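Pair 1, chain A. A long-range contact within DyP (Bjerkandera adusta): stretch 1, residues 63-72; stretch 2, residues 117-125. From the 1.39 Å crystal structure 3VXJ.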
# COMPACT_ATOMS: atom_id res chain seq x y z
N PRO A 63 5.47 -23.35 1.88
CA PRO A 63 4.83 -23.83 0.67
C PRO A 63 5.27 -23.05 -0.57
O PRO A 63 5.88 -21.98 -0.44
CB PRO A 63 3.34 -23.60 0.95
CG PRO A 63 3.31 -22.49 1.93
CD PRO A 63 4.52 -22.67 2.78
N LEU A 64 4.96 -23.58 -1.74
CA LEU A 64 5.30 -22.94 -3.00
C LEU A 64 4.51 -21.64 -3.20
O LEU A 64 4.98 -20.72 -3.85
CB LEU A 64 5.04 -23.89 -4.17
CG LEU A 64 5.53 -23.44 -5.55
CD1 LEU A 64 7.04 -23.23 -5.56
CD2 LEU A 64 5.12 -24.46 -6.58
N ALA A 65 3.32 -21.59 -2.62
CA ALA A 65 2.52 -20.38 -2.63
C ALA A 65 1.92 -20.10 -1.26
O ALA A 65 1.58 -21.02 -0.51
CB ALA A 65 1.43 -20.45 -3.70
N PHE A 66 1.79 -18.81 -0.96
CA PHE A 66 1.11 -18.35 0.24
C PHE A 66 -0.28 -17.93 -0.19
O PHE A 66 -0.45 -17.30 -1.24
CB PHE A 66 1.82 -17.14 0.84
CG PHE A 66 3.29 -17.36 1.13
CD1 PHE A 66 3.78 -18.60 1.54
CD2 PHE A 66 4.19 -16.29 1.04
CE1 PHE A 66 5.13 -18.78 1.82
CE2 PHE A 66 5.55 -16.47 1.32
CZ PHE A 66 6.02 -17.72 1.71
N VAL A 67 -1.28 -18.23 0.63
CA VAL A 67 -2.64 -17.75 0.35
C VAL A 67 -3.25 -17.07 1.58
O VAL A 67 -3.18 -17.60 2.69
CB VAL A 67 -3.59 -18.87 -0.15
CG1 VAL A 67 -4.92 -18.26 -0.64
CG2 VAL A 67 -2.93 -19.68 -1.27
N ASN A 68 -3.80 -15.88 1.36
CA ASN A 68 -4.61 -15.19 2.36
C ASN A 68 -5.98 -14.89 1.76
O ASN A 68 -6.17 -14.97 0.54
CB ASN A 68 -3.92 -13.90 2.83
CG ASN A 68 -2.81 -14.13 3.87
OD1 ASN A 68 -2.24 -13.16 4.36
ND2 ASN A 68 -2.47 -15.40 4.18
N LEU A 69 -6.94 -14.55 2.62
CA LEU A 69 -8.33 -14.42 2.22
C LEU A 69 -9.04 -13.34 3.01
O LEU A 69 -9.05 -13.35 4.24
CB LEU A 69 -9.05 -15.77 2.39
CG LEU A 69 -10.56 -15.86 2.16
CD1 LEU A 69 -10.95 -15.52 0.72
CD2 LEU A 69 -11.04 -17.26 2.51
N GLY A 70 -9.63 -12.39 2.28
CA GLY A 70 -10.43 -11.33 2.88
C GLY A 70 -11.84 -11.28 2.31
O GLY A 70 -12.10 -11.75 1.20
N PHE A 71 -12.74 -10.69 3.09
CA PHE A 71 -14.14 -10.54 2.72
C PHE A 71 -14.59 -9.10 2.75
O PHE A 71 -14.20 -8.33 3.62
CB PHE A 71 -15.03 -11.34 3.68
CG PHE A 71 -14.83 -12.82 3.59
CD1 PHE A 71 -15.50 -13.57 2.64
CD2 PHE A 71 -13.91 -13.45 4.42
CE1 PHE A 71 -15.29 -14.94 2.52
CE2 PHE A 71 -13.69 -14.83 4.32
CZ PHE A 71 -14.39 -15.57 3.37
N SER A 72 -15.43 -8.73 1.79
CA SER A 72 -16.09 -7.44 1.81
C SER A 72 -17.31 -7.54 2.72
O SER A 72 -17.68 -8.62 3.15
CB SER A 72 -16.55 -7.09 0.40
OG SER A 72 -17.65 -7.91 0.05
N ILE A 117 -18.38 -7.59 -5.43
CA ILE A 117 -17.26 -8.39 -4.93
C ILE A 117 -17.52 -8.78 -3.48
O ILE A 117 -17.83 -7.92 -2.64
CB ILE A 117 -15.94 -7.60 -5.04
CG1 ILE A 117 -15.59 -7.39 -6.51
CG2 ILE A 117 -14.81 -8.33 -4.31
CD1 ILE A 117 -14.48 -6.38 -6.74
N HIS A 118 -17.41 -10.08 -3.21
CA HIS A 118 -17.60 -10.63 -1.86
C HIS A 118 -16.31 -10.89 -1.11
O HIS A 118 -16.30 -10.98 0.13
CB HIS A 118 -18.41 -11.92 -1.94
CG HIS A 118 -19.85 -11.69 -2.25
ND1 HIS A 118 -20.71 -12.71 -2.61
CD2 HIS A 118 -20.59 -10.56 -2.27
CE1 HIS A 118 -21.91 -12.21 -2.82
NE2 HIS A 118 -21.87 -10.91 -2.62
N GLY A 119 -15.21 -11.04 -1.84
CA GLY A 119 -13.95 -11.31 -1.19
C GLY A 119 -12.81 -11.39 -2.17
O GLY A 119 -13.00 -11.23 -3.38
N VAL A 120 -11.63 -11.64 -1.63
CA VAL A 120 -10.42 -11.77 -2.42
C VAL A 120 -9.50 -12.84 -1.83
O VAL A 120 -9.24 -12.86 -0.61
CB VAL A 120 -9.69 -10.39 -2.56
CG1 VAL A 120 -9.28 -9.80 -1.20
CG2 VAL A 120 -8.51 -10.50 -3.52
N PHE A 121 -9.02 -13.74 -2.69
CA PHE A 121 -7.92 -14.62 -2.35
C PHE A 121 -6.64 -13.93 -2.83
O PHE A 121 -6.57 -13.52 -3.98
CB PHE A 121 -8.00 -15.96 -3.09
CG PHE A 121 -9.14 -16.85 -2.67
CD1 PHE A 121 -8.95 -17.84 -1.70
CD2 PHE A 121 -10.38 -16.75 -3.28
CE1 PHE A 121 -9.99 -18.68 -1.33
CE2 PHE A 121 -11.43 -17.58 -2.92
CZ PHE A 121 -11.24 -18.56 -1.95
N LEU A 122 -5.67 -13.78 -1.93
CA LEU A 122 -4.35 -13.25 -2.29
C LEU A 122 -3.42 -14.43 -2.36
O LEU A 122 -3.23 -15.13 -1.37
CB LEU A 122 -3.82 -12.30 -1.22
CG LEU A 122 -4.55 -11.05 -0.74
CD1 LEU A 122 -5.69 -11.40 0.21
CD2 LEU A 122 -3.53 -10.17 -0.04
N ILE A 123 -2.81 -14.63 -3.53
CA ILE A 123 -1.90 -15.75 -3.74
C ILE A 123 -0.52 -15.19 -4.06
O ILE A 123 -0.37 -14.48 -5.05
CB ILE A 123 -2.35 -16.65 -4.92
CG1 ILE A 123 -3.80 -17.11 -4.76
CG2 ILE A 123 -1.41 -17.86 -5.06
CD1 ILE A 123 -4.44 -17.64 -6.04
N GLY A 124 0.46 -15.49 -3.21
CA GLY A 124 1.83 -15.03 -3.43
C GLY A 124 2.70 -16.22 -3.81
O GLY A 124 2.67 -17.24 -3.13
N SER A 125 3.44 -16.10 -4.90
CA SER A 125 4.29 -17.21 -5.33
C SER A 125 5.46 -16.72 -6.17
O SER A 125 5.62 -15.52 -6.40
CB SER A 125 3.47 -18.27 -6.08
OG SER A 125 4.20 -19.48 -6.17

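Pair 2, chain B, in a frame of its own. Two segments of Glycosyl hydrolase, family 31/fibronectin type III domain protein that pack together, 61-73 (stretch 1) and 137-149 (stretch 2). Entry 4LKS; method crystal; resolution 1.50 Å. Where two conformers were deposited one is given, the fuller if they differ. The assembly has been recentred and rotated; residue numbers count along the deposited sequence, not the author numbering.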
# COMPACT_ATOMS: atom_id res chain seq x y z
N LYS B 61 5.18 3.11 16.35
CA LYS B 61 4.26 1.98 16.33
C LYS B 61 3.15 2.14 15.28
O LYS B 61 3.02 3.19 14.63
CB LYS B 61 3.62 1.82 17.71
CG LYS B 61 2.77 3.00 18.13
N LEU B 62 2.36 1.08 15.13
CA LEU B 62 1.24 1.07 14.20
C LEU B 62 0.02 1.65 14.91
O LEU B 62 -0.02 1.70 16.15
CB LEU B 62 0.96 -0.36 13.76
CG LEU B 62 2.08 -1.07 13.00
CD1 LEU B 62 1.59 -2.44 12.58
CD2 LEU B 62 2.49 -0.25 11.78
N PRO B 63 -1.00 2.09 14.15
CA PRO B 63 -1.08 2.08 12.68
C PRO B 63 -0.29 3.20 12.01
O PRO B 63 -0.02 4.23 12.63
CB PRO B 63 -2.57 2.30 12.41
CG PRO B 63 -3.03 3.10 13.62
CD PRO B 63 -2.27 2.51 14.76
N VAL B 64 0.09 2.97 10.76
CA VAL B 64 0.63 4.03 9.92
C VAL B 64 -0.09 3.97 8.58
O VAL B 64 -0.63 2.94 8.21
CB VAL B 64 2.17 3.91 9.70
CG1 VAL B 64 2.92 4.05 11.02
CG2 VAL B 64 2.52 2.60 8.99
N SER B 65 -0.09 5.09 7.87
CA SER B 65 -0.80 5.12 6.61
C SER B 65 -0.05 5.94 5.58
O SER B 65 0.87 6.73 5.89
CB SER B 65 -2.22 5.66 6.80
OG SER B 65 -2.20 7.06 6.99
N ILE B 66 -0.43 5.73 4.33
CA ILE B 66 0.12 6.48 3.21
C ILE B 66 -1.06 6.87 2.33
O ILE B 66 -1.97 6.07 2.09
CB ILE B 66 1.19 5.66 2.44
CG1 ILE B 66 1.74 6.49 1.28
CG2 ILE B 66 0.64 4.31 1.95
CD1 ILE B 66 2.98 5.87 0.64
N THR B 67 -1.06 8.11 1.85
CA THR B 67 -2.13 8.59 0.98
C THR B 67 -1.60 8.85 -0.43
O THR B 67 -0.62 9.59 -0.61
CB THR B 67 -2.77 9.89 1.49
OG1 THR B 67 -3.33 9.65 2.79
CG2 THR B 67 -3.86 10.36 0.53
N ILE B 68 -2.24 8.21 -1.40
CA ILE B 68 -1.93 8.38 -2.82
C ILE B 68 -2.99 9.23 -3.49
O ILE B 68 -4.21 8.97 -3.35
CB ILE B 68 -1.87 7.02 -3.54
CG1 ILE B 68 -0.96 6.03 -2.80
CG2 ILE B 68 -1.47 7.20 -5.02
CD1 ILE B 68 0.45 6.54 -2.46
N LYS B 69 -2.54 10.26 -4.20
CA LYS B 69 -3.40 11.11 -5.00
C LYS B 69 -3.27 10.70 -6.46
O LYS B 69 -2.16 10.52 -6.94
CB LYS B 69 -2.97 12.58 -4.85
CG LYS B 69 -3.74 13.55 -5.72
CD LYS B 69 -3.14 14.94 -5.63
CE LYS B 69 -3.84 15.89 -6.57
NZ LYS B 69 -3.33 17.29 -6.41
N LEU B 70 -4.40 10.56 -7.15
CA LEU B 70 -4.41 10.22 -8.58
C LEU B 70 -4.58 11.51 -9.38
O LEU B 70 -5.02 12.53 -8.83
CB LEU B 70 -5.52 9.20 -8.88
CG LEU B 70 -5.28 7.86 -8.16
CD1 LEU B 70 -6.06 7.79 -6.86
CD2 LEU B 70 -5.65 6.67 -9.05
N ASP B 71 -4.22 11.48 -10.66
CA ASP B 71 -4.20 12.73 -11.43
C ASP B 71 -5.61 13.29 -11.66
O ASP B 71 -5.77 14.50 -11.90
CB ASP B 71 -3.45 12.55 -12.75
CG ASP B 71 -4.19 11.67 -13.72
OD1 ASP B 71 -4.50 10.51 -13.36
OD2 ASP B 71 -4.48 12.13 -14.84
N LYS B 72 -6.61 12.42 -11.60
CA LYS B 72 -8.01 12.79 -11.66
C LYS B 72 -8.74 11.71 -10.89
O LYS B 72 -8.12 10.76 -10.42
CB LYS B 72 -8.49 12.83 -13.11
CG LYS B 72 -8.28 11.54 -13.88
CD LYS B 72 -8.86 11.61 -15.30
CE LYS B 72 -8.41 10.42 -16.12
NZ LYS B 72 -9.46 9.97 -17.08
N ALA B 73 -10.05 11.85 -10.73
CA ALA B 73 -10.84 10.78 -10.12
C ALA B 73 -10.95 9.59 -11.07
O ALA B 73 -11.13 9.77 -12.28
CB ALA B 73 -12.24 11.28 -9.75
N ASN B 137 -15.50 5.64 -7.00
CA ASN B 137 -14.86 6.76 -7.66
C ASN B 137 -14.03 7.53 -6.64
O ASN B 137 -14.53 7.91 -5.59
CB ASN B 137 -15.94 7.65 -8.28
CG ASN B 137 -15.37 8.82 -9.06
OD1 ASN B 137 -15.40 9.96 -8.60
ND2 ASN B 137 -14.87 8.55 -10.26
N ALA B 138 -12.75 7.74 -6.95
CA ALA B 138 -11.83 8.29 -5.97
C ALA B 138 -10.67 8.99 -6.64
O ALA B 138 -10.17 8.53 -7.67
CB ALA B 138 -11.29 7.18 -5.07
N GLN B 139 -10.22 10.08 -6.03
CA GLN B 139 -8.96 10.71 -6.45
C GLN B 139 -7.87 10.53 -5.38
O GLN B 139 -6.70 10.81 -5.61
CB GLN B 139 -9.15 12.19 -6.78
CG GLN B 139 -7.88 12.82 -7.35
CD GLN B 139 -8.07 14.21 -7.92
OE1 GLN B 139 -9.12 14.84 -7.73
NE2 GLN B 139 -7.05 14.69 -8.61
N TYR B 140 -8.27 10.08 -4.20
CA TYR B 140 -7.31 9.82 -3.12
C TYR B 140 -7.60 8.46 -2.52
O TYR B 140 -8.77 8.09 -2.31
CB TYR B 140 -7.41 10.89 -2.02
CG TYR B 140 -7.23 12.30 -2.53
CD1 TYR B 140 -8.31 12.99 -3.09
CD2 TYR B 140 -6.00 12.93 -2.46
CE1 TYR B 140 -8.15 14.28 -3.57
CE2 TYR B 140 -5.83 14.21 -2.93
CZ TYR B 140 -6.91 14.88 -3.48
OH TYR B 140 -6.73 16.16 -3.95
N LEU B 141 -6.54 7.72 -2.20
CA LEU B 141 -6.68 6.46 -1.50
C LEU B 141 -5.70 6.45 -0.34
O LEU B 141 -4.52 6.68 -0.53
CB LEU B 141 -6.43 5.27 -2.45
CG LEU B 141 -6.64 3.87 -1.84
CD1 LEU B 141 -7.23 2.87 -2.86
CD2 LEU B 141 -5.35 3.32 -1.23
N ARG B 142 -6.22 6.20 0.86
CA ARG B 142 -5.40 6.05 2.05
C ARG B 142 -5.30 4.58 2.42
O ARG B 142 -6.30 3.90 2.68
CB ARG B 142 -5.97 6.89 3.20
CG ARG B 142 -5.11 6.83 4.47
CD ARG B 142 -5.39 8.00 5.40
NE ARG B 142 -6.74 7.97 5.97
CZ ARG B 142 -7.32 9.01 6.56
NH1 ARG B 142 -6.67 10.17 6.66
NH2 ARG B 142 -8.54 8.90 7.06
N PHE B 143 -4.06 4.09 2.43
CA PHE B 143 -3.74 2.70 2.73
C PHE B 143 -3.10 2.65 4.11
O PHE B 143 -2.05 3.25 4.34
CB PHE B 143 -2.78 2.16 1.66
CG PHE B 143 -2.38 0.72 1.85
CD1 PHE B 143 -3.21 -0.31 1.43
CD2 PHE B 143 -1.17 0.39 2.45
CE1 PHE B 143 -2.84 -1.65 1.61
CE2 PHE B 143 -0.80 -0.94 2.62
CZ PHE B 143 -1.63 -1.96 2.20
N THR B 144 -3.75 1.95 5.04
CA THR B 144 -3.31 1.89 6.43
C THR B 144 -2.82 0.51 6.77
O THR B 144 -3.49 -0.47 6.49
CB THR B 144 -4.47 2.25 7.38
OG1 THR B 144 -4.92 3.57 7.08
CG2 THR B 144 -4.01 2.17 8.84
N ALA B 145 -1.63 0.44 7.36
CA ALA B 145 -1.06 -0.81 7.83
C ALA B 145 -1.46 -1.00 9.29
O ALA B 145 -1.11 -0.17 10.14
CB ALA B 145 0.45 -0.78 7.70
N LEU B 146 -2.16 -2.09 9.57
CA LEU B 146 -2.70 -2.37 10.91
C LEU B 146 -1.85 -3.41 11.64
O LEU B 146 -1.73 -3.38 12.87
CB LEU B 146 -4.15 -2.86 10.81
CG LEU B 146 -5.13 -1.89 10.16
CD1 LEU B 146 -6.48 -2.59 9.93
CD2 LEU B 146 -5.31 -0.64 11.00
N LYS B 147 -1.28 -4.34 10.88
CA LYS B 147 -0.37 -5.35 11.41
C LYS B 147 0.72 -5.54 10.37
O LYS B 147 0.44 -5.48 9.16
CB LYS B 147 -1.10 -6.67 11.63
CG LYS B 147 -2.13 -6.66 12.76
CD LYS B 147 -2.79 -8.02 12.89
CE LYS B 147 -3.76 -8.03 14.06
NZ LYS B 147 -4.47 -9.33 14.16
N THR B 148 1.95 -5.77 10.83
CA THR B 148 3.08 -5.93 9.93
C THR B 148 4.09 -6.93 10.49
O THR B 148 4.04 -7.28 11.69
CB THR B 148 3.84 -4.62 9.74
OG1 THR B 148 4.33 -4.19 11.01
CG2 THR B 148 2.96 -3.52 9.17
N LEU B 149 5.01 -7.37 9.63
CA LEU B 149 6.11 -8.25 10.03
C LEU B 149 7.41 -7.48 10.06
O LEU B 149 7.54 -6.41 9.45
CB LEU B 149 6.23 -9.41 9.06
CG LEU B 149 4.99 -10.28 8.87
CD1 LEU B 149 5.22 -11.33 7.81
CD2 LEU B 149 4.55 -10.92 10.17
O HOH W 1 -4.44 17.58 -3.30
O HOH W 2 -14.32 10.04 -12.74

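Both pairs are two-stranded antiparallel ladders with nearly identical backbones: 14 central residues superpose with an RMSD of 0.5 Å. The strand axes approach to 4.6 Å in each, and their N-to-C directions diverge by 163° in pair 1 and 161° in pair 2. The registers coincide. The hydrogen-bonded pairs Phe A66–Gly A124, Asn A68–Leu A122 and Gly A70–Val A120 of pair 1 fall on Val B64–Ala B145, Ile B66–Phe B143 and Ile B68–Leu B141 of pair 2. Each of these is closed by two reciprocal N–H···O bonds, for instance Asn A68 N to Leu A122 O (2.9 Å) and Leu A122 N to Asn A68 O (2.8 Å), matched by Ile B66 N to Phe B143 O (3.0 Å) and Phe B143 N to Ile B66 O (2.9 Å). One bond departs from the pattern: Val B64 N to Ala B145 O is weak at 3.4 Å, whereas its equivalent, Phe A66 N to Gly A124 O, is 2.8 Å. Between these rungs the strands make CA–H···O contacts, as at Val A67 CA–Leu A122 O and Ser B65 CA–Phe B143 O, both 3.2 Å.

The side chains differ in chemical character on the face carrying Val A67, Leu A69 and Phe A121, where Ser B65, Thr B67 and Arg B142 occupy the matching positions. In pair 1 these three residues are apolar and organised around an aromatic ring: Leu A69 CD1 sits over one face of Phe A121, 3.8 Å from the centroid of its ring and 8° off the normal, while Val A67 CG1 lies at the ring edge, 4.2 Å from Phe A121 CD1. In pair 2 the aliphatic part of Arg B142 takes the place of the ring, its CD 3.7 Å from both Ser B65 OG and Thr B67 OG1.

Farther along the same face, Gly A119 matches Tyr B140. The glycine allows a close approach, with Phe A71 CA and Gly A119 CA 4.0 Å apart; an ideal CB there would lie 2.6 Å from Gly A70 O, a clash. Pair 2 has a tyrosine here, and this rung is slightly wider, Lys B69 CA to Tyr B140 CA being 4.5 Å. The extended lysine runs beside the aromatic side chain, with Lys B69 CG 3.5 Å from Tyr B140 CE2, and a water joins Tyr B140 OH (2.8 Å) to Lys B69 NZ through a weak bond (3.3 Å).

On the other face, Gly A70 and Gly A124 correspond to Ile B68 and Ala B145. Ala B145 CB packs 4.2 Å from Val B64 CG2, a contact that Gly A124 cannot supply to Phe A66.

Beyond the last shared rung, Ser A72 N to His A118 O (2.9 Å) matches Leu B70 N to Gln B139 O (2.8 Å). A side chain adds a bond at this end in each pair, from the first stretch in pair 1 and the second in pair 2: Ser A72 OG donates to Ile A117 O (2.7 Å), whereas Gln B139 NE2 donates to Leu B70 O (3.0 Å).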